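Local structure of purine nucleoside phosphorylase YlmD (Geobacillus stearothermophilus, 6T1B) at residues A26-K31 / M264-G269; A144-T149 / D189-S194. The protein is a zinc-dependent purine nucleoside enzyme that cleaves adenosine, inosine and S-methyl-5'-thioadenosine by phosphorolysis and also deaminates adenosine. All coordinates share one frame; numbering follows the deposited sequence.

Interaction 1 of 2, residues A26-K31 / M264-G269; sequences AGLTTK and MLAFIG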
loop_
_atom_site.group_PDB
_atom_site.type_symbol
_atom_site.label_atom_id
_atom_site.label_comp_id
_atom_site.label_asym_id
_atom_site.label_seq_id
_atom_site.Cartn_x
_atom_site.Cartn_y
_atom_site.Cartn_z
ATOM N N ALA A 26 11.076 1.267 4.575
ATOM C CA ALA A 26 9.654 1.428 4.289
ATOM C C ALA A 26 9.427 2.745 3.562
ATOM O O ALA A 26 9.925 3.785 3.998
ATOM C CB ALA A 26 8.835 1.359 5.582
ATOM N N GLY A 27 8.661 2.715 2.480
ATOM C CA GLY A 27 8.429 3.933 1.743
ATOM C C GLY A 27 7.502 3.707 0.573
ATOM O O GLY A 27 6.913 2.634 0.399
ATOM N N LEU A 28 7.385 4.767 -0.225
ATOM C CA LEU A 28 6.580 4.762 -1.442
ATOM C C LEU A 28 7.346 5.579 -2.480
ATOM O O LEU A 28 7.838 6.679 -2.184
ATOM C CB LEU A 28 5.226 5.423 -1.209
ATOM C CG LEU A 28 4.254 5.479 -2.387
ATOM C CD1 LEU A 28 3.608 4.134 -2.655
ATOM C CD2 LEU A 28 3.161 6.503 -2.163
ATOM N N THR A 29 7.474 5.032 -3.689
ATOM C CA THR A 29 8.191 5.777 -4.727
ATOM C C THR A 29 7.345 6.941 -5.241
ATOM O O THR A 29 6.126 6.962 -5.079
ATOM C CB THR A 29 8.569 4.861 -5.904
ATOM O OG1 THR A 29 7.414 4.261 -6.478
ATOM C CG2 THR A 29 9.513 3.774 -5.454
ATOM N N THR A 30 8.019 7.916 -5.873
ATOM C CA THR A 30 7.355 8.955 -6.650
ATOM C C THR A 30 7.550 8.624 -8.127
ATOM O O THR A 30 8.202 7.648 -8.488
ATOM C CB THR A 30 7.916 10.348 -6.369
ATOM O OG1 THR A 30 9.199 10.416 -6.990
ATOM C CG2 THR A 30 7.952 10.622 -4.890
ATOM N N LYS A 31 7.020 9.469 -8.992
ATOM C CA LYS A 31 6.976 9.114 -10.401
ATOM C C LYS A 31 8.267 9.416 -11.126
ATOM O O LYS A 31 8.366 9.117 -12.325
ATOM C CB LYS A 31 5.815 9.847 -11.093
ATOM C CG LYS A 31 5.976 11.296 -11.135
ATOM C CD LYS A 31 4.664 12.083 -11.264
ATOM C CE LYS A 31 3.765 11.587 -12.377
ATOM N NZ LYS A 31 2.783 12.682 -12.769
ATOM N N MET A 264 3.270 3.587 -8.606
ATOM C CA MET A 264 4.295 3.681 -7.587
ATOM C C MET A 264 4.426 2.321 -6.895
ATOM O O MET A 264 3.514 1.501 -6.936
ATOM C CB MET A 264 3.911 4.705 -6.532
ATOM C CG MET A 264 3.805 6.151 -6.993
ATOM S SD MET A 264 2.245 6.633 -7.745
ATOM C CE MET A 264 1.140 6.642 -6.325
ATOM N N LEU A 265 5.568 2.098 -6.252
ATOM C CA LEU A 265 5.763 0.909 -5.438
ATOM C C LEU A 265 5.779 1.343 -3.977
ATOM O O LEU A 265 6.554 2.238 -3.605
ATOM C CB LEU A 265 7.100 0.253 -5.730
ATOM C CG LEU A 265 7.268 -1.181 -5.251
ATOM C CD1 LEU A 265 6.505 -2.116 -6.209
ATOM C CD2 LEU A 265 8.718 -1.552 -5.105
ATOM N N ALA A 266 4.935 0.716 -3.179
ATOM C CA ALA A 266 5.048 0.741 -1.726
ATOM C C ALA A 266 5.868 -0.470 -1.321
ATOM O O ALA A 266 5.724 -1.558 -1.894
ATOM C CB ALA A 266 3.671 0.635 -1.079
ATOM N N PHE A 267 6.732 -0.282 -0.333
ATOM C CA PHE A 267 7.625 -1.367 0.032
ATOM C C PHE A 267 7.882 -1.337 1.524
ATOM O O PHE A 267 7.850 -0.274 2.163
ATOM C CB PHE A 267 8.944 -1.310 -0.744
ATOM C CG PHE A 267 9.614 0.031 -0.685
ATOM C CD1 PHE A 267 10.498 0.351 0.332
ATOM C CD2 PHE A 267 9.342 0.994 -1.649
ATOM C CE1 PHE A 267 11.101 1.593 0.375
ATOM C CE2 PHE A 267 9.955 2.227 -1.598
ATOM C CZ PHE A 267 10.810 2.536 -0.578
ATOM N N ILE A 268 8.084 -2.518 2.086
ATOM C CA ILE A 268 8.547 -2.628 3.469
ATOM C C ILE A 268 9.338 -3.919 3.632
ATOM O O ILE A 268 8.947 -4.985 3.138
ATOM C CB ILE A 268 7.376 -2.517 4.467
ATOM C CG1 ILE A 268 7.872 -2.462 5.917
ATOM C CG2 ILE A 268 6.377 -3.677 4.312
ATOM C CD1 ILE A 268 6.790 -2.044 6.923
ATOM N N GLY A 269 10.430 -3.831 4.384
ATOM C CA GLY A 269 11.263 -4.984 4.676
ATOM C C GLY A 269 12.270 -4.623 5.745
ATOM O O GLY A 269 12.415 -3.449 6.102
#

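Interaction 2 of 2, residues A144-T149 / D189-S194; sequences AGWRGT and DRVVDS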
loop_
_atom_site.group_PDB
_atom_site.type_symbol
_atom_site.label_atom_id
_atom_site.label_comp_id
_atom_site.label_asym_id
_atom_site.label_seq_id
_atom_site.Cartn_x
_atom_site.Cartn_y
_atom_site.Cartn_z
ATOM N N ALA A 144 -5.489 -1.614 -0.522
ATOM C CA ALA A 144 -6.909 -1.467 -0.244
ATOM C C ALA A 144 -7.534 -0.374 -1.095
ATOM O O ALA A 144 -7.490 0.805 -0.742
ATOM C CB ALA A 144 -7.143 -1.165 1.238
ATOM N N GLY A 145 -8.158 -0.760 -2.200
ATOM C CA GLY A 145 -9.136 0.074 -2.853
ATOM C C GLY A 145 -10.483 -0.145 -2.210
ATOM O O GLY A 145 -10.604 -0.752 -1.143
ATOM N N TRP A 146 -11.536 0.351 -2.864
ATOM C CA TRP A 146 -12.842 0.216 -2.226
ATOM C C TRP A 146 -13.221 -1.253 -2.036
ATOM O O TRP A 146 -13.840 -1.614 -1.024
ATOM C CB TRP A 146 -13.926 1.025 -2.959
ATOM C CG TRP A 146 -14.497 0.429 -4.225
ATOM C CD1 TRP A 146 -14.134 0.715 -5.497
ATOM C CD2 TRP A 146 -15.559 -0.523 -4.318
ATOM N NE1 TRP A 146 -14.881 -0.011 -6.385
ATOM C CE2 TRP A 146 -15.778 -0.771 -5.683
ATOM C CE3 TRP A 146 -16.348 -1.185 -3.376
ATOM C CZ2 TRP A 146 -16.746 -1.653 -6.131
ATOM C CZ3 TRP A 146 -17.317 -2.066 -3.828
ATOM C CH2 TRP A 146 -17.503 -2.289 -5.195
ATOM N N ARG A 147 -12.871 -2.114 -2.993
ATOM C CA ARG A 147 -13.294 -3.509 -2.904
ATOM C C ARG A 147 -12.571 -4.226 -1.766
ATOM O O ARG A 147 -13.199 -4.951 -0.972
ATOM C CB ARG A 147 -13.035 -4.226 -4.222
ATOM C CG ARG A 147 -13.912 -3.762 -5.330
ATOM C CD ARG A 147 -13.814 -4.728 -6.479
ATOM N NE ARG A 147 -14.434 -4.164 -7.664
ATOM C CZ ARG A 147 -15.688 -4.375 -8.033
ATOM N NH1 ARG A 147 -16.135 -3.792 -9.130
ATOM N NH2 ARG A 147 -16.485 -5.162 -7.316
ATOM N N GLY A 148 -11.260 -4.028 -1.670
ATOM C CA GLY A 148 -10.501 -4.654 -0.598
ATOM C C GLY A 148 -10.901 -4.118 0.763
ATOM O O GLY A 148 -10.926 -4.857 1.752
ATOM N N THR A 149 -11.227 -2.827 0.830
ATOM C CA THR A 149 -11.731 -2.245 2.072
ATOM C C THR A 149 -13.082 -2.843 2.434
ATOM O O THR A 149 -13.326 -3.194 3.594
ATOM C CB THR A 149 -11.818 -0.724 1.929
ATOM O OG1 THR A 149 -10.526 -0.191 1.589
ATOM C CG2 THR A 149 -12.247 -0.068 3.219
ATOM N N ASP A 189 -23.866 4.983 -4.458
ATOM C CA ASP A 189 -24.450 4.239 -3.342
ATOM C C ASP A 189 -23.927 2.811 -3.277
ATOM O O ASP A 189 -23.797 2.247 -2.187
ATOM C CB ASP A 189 -25.968 4.207 -3.468
ATOM C CG ASP A 189 -26.595 5.530 -3.145
ATOM O OD1 ASP A 189 -26.414 5.991 -1.997
ATOM O OD2 ASP A 189 -27.237 6.118 -4.038
ATOM N N ARG A 190 -23.653 2.204 -4.429
ATOM C CA ARG A 190 -23.145 0.837 -4.440
ATOM C C ARG A 190 -21.877 0.729 -3.607
ATOM O O ARG A 190 -21.733 -0.181 -2.778
ATOM C CB ARG A 190 -22.883 0.416 -5.887
ATOM C CG ARG A 190 -22.437 -1.018 -6.066
ATOM C CD ARG A 190 -20.925 -1.143 -6.019
ATOM N NE ARG A 190 -20.249 -0.583 -7.189
ATOM C CZ ARG A 190 -19.880 -1.293 -8.253
ATOM N NH1 ARG A 190 -19.249 -0.709 -9.262
ATOM N NH2 ARG A 190 -20.136 -2.593 -8.305
ATOM N N VAL A 191 -20.936 1.651 -3.816
ATOM C CA VAL A 191 -19.675 1.580 -3.092
ATOM C C VAL A 191 -19.899 1.808 -1.602
ATOM O O VAL A 191 -19.460 1.010 -0.766
ATOM C CB VAL A 191 -18.652 2.566 -3.680
ATOM C CG1 VAL A 191 -17.410 2.623 -2.794
ATOM C CG2 VAL A 191 -18.277 2.138 -5.070
ATOM N N VAL A 192 -20.579 2.894 -1.239
ATOM C CA VAL A 192 -20.720 3.169 0.187
ATOM C C VAL A 192 -21.527 2.065 0.864
ATOM O O VAL A 192 -21.227 1.668 1.998
ATOM C CB VAL A 192 -21.268 4.583 0.452
ATOM C CG1 VAL A 192 -20.282 5.634 -0.087
ATOM C CG2 VAL A 192 -22.636 4.765 -0.138
ATOM N N ASP A 193 -22.542 1.528 0.168
ATOM C CA ASP A 193 -23.339 0.448 0.744
ATOM C C ASP A 193 -22.486 -0.782 1.037
ATOM O O ASP A 193 -22.733 -1.494 2.020
ATOM C CB ASP A 193 -24.497 0.080 -0.188
ATOM C CG ASP A 193 -25.589 1.125 -0.203
ATOM O OD1 ASP A 193 -25.648 1.940 0.739
ATOM O OD2 ASP A 193 -26.400 1.126 -1.153
ATOM N N SER A 194 -21.497 -1.064 0.188
ATOM C CA SER A 194 -20.621 -2.198 0.441
ATOM C C SER A 194 -19.688 -1.940 1.616
ATOM O O SER A 194 -19.206 -2.897 2.237
ATOM C CB SER A 194 -19.789 -2.509 -0.807
ATOM O OG SER A 194 -18.737 -1.568 -0.957
#

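Interaction 1 of 2, residues A26-K31 / M264-G269
One face of the Phe267 ring lies over Gly27: Gly27 CA sits 4.0 Å from the ring centroid and 26° off the normal, a CH-pi contact, while Gly27 O stands 3.5 Å above the plane of the Phe267 ring toward its rim. At the ring edge, Thr29 CG2 reaches Phe267 CE2 at 4.2 Å. Phe267 CG is placed between its own N and carbonyl carbon (chi1 51°), which folds the ring back across the neighbouring strand. The glycine is what permits this, since a CB at Gly27 would fall 2.9 Å from Phe267 CZ. Beneath the ring the two residues form a hydrogen-bonded pair, Gly27 N to Phe267 O at 3.1 Å and Phe267 N to Gly27 O at 3.0 Å. Further along, Thr29 N donates to Leu265 O, but Leu265 N turns to the hydroxyl Thr29 OG1 (2.9 Å, 168° at the hydrogen), leaving the buried Thr29 O without a polar partner. On the opposite face of the sheet Leu28 CD1 packs on Met264 CB and Ala266 CB. Leu63 and Leu67 of helix 53-67 also touch Phe267. The arrangement is a cross-strand glycine-aromatic pair within the antiparallel centre of a mixed sheet.

Interaction 2 of 2, residues A144-T149 / D189-S194
Val191 O is gripped twice by Ser194, through the hydroxyl OG at 2.7 Å and through a weak bond from the Ser194 backbone N. Ser194 OG lies between its backbone N and carbonyl carbon (chi1 76°), which turns it back to Val191 O; the bond then fixes it there, and the same oxygen meets the edge of Trp146 near the ring plane, 3.2 Å from CZ3. Val191 CG2 is centred over the five-membered ring of Trp146, 4.0 Å from its centroid in a CH-pi contact; on the opposite face Arg147 CG stands 3.5 Å above the plane, and a face of the Arg147 guanidinium lies against Trp146 CZ2. Arg190 brings CD within 3.7 Å of Trp146 CH2 and sets one guanidinium face over CZ2, the two planes 42° apart. An alanine at Trp146 would probably open a gap between the helices beside Val191 and leave both guanidinium groups without the ring they lie on. Arg147 NH1 and Arg190 NH2, like charges, approach to 4.3 Å. Helix 146-150 follows the strand that carries the zinc ligand His143, and the side chain of Arg147 is about 4 Å from that of the zinc ligand His81. With its proton given to Val191 O, Ser194 OG is likely to turn electron density to the C-H edge of the indole, so the contact probably rests on dispersion and weak electrostatics.

How the interactions relate
After two short strands, 6-8 and 13-16, the chain lays down strand 25-29, which pairs with strand 264-269; 232 residues lie between segments 26-31 and 264-269, so interaction 1 closes a loop spanning most of the protein. Within that span interaction 2 closes a much shorter loop: 39 residues lie between segments 144-149 and 189-194, where helix 189-195 comes back against helix 146-150. The two loops nest without crossing. The centres of interactions 1 and 2 are 24 Å apart and their nearest atoms about 9 Å apart. Interaction 1 joins distant parts of the sequence inside one six-stranded sheet; interaction 2 ties two helices together at the surface, one following a strand of the second six-stranded sheet after the single residue Gly145.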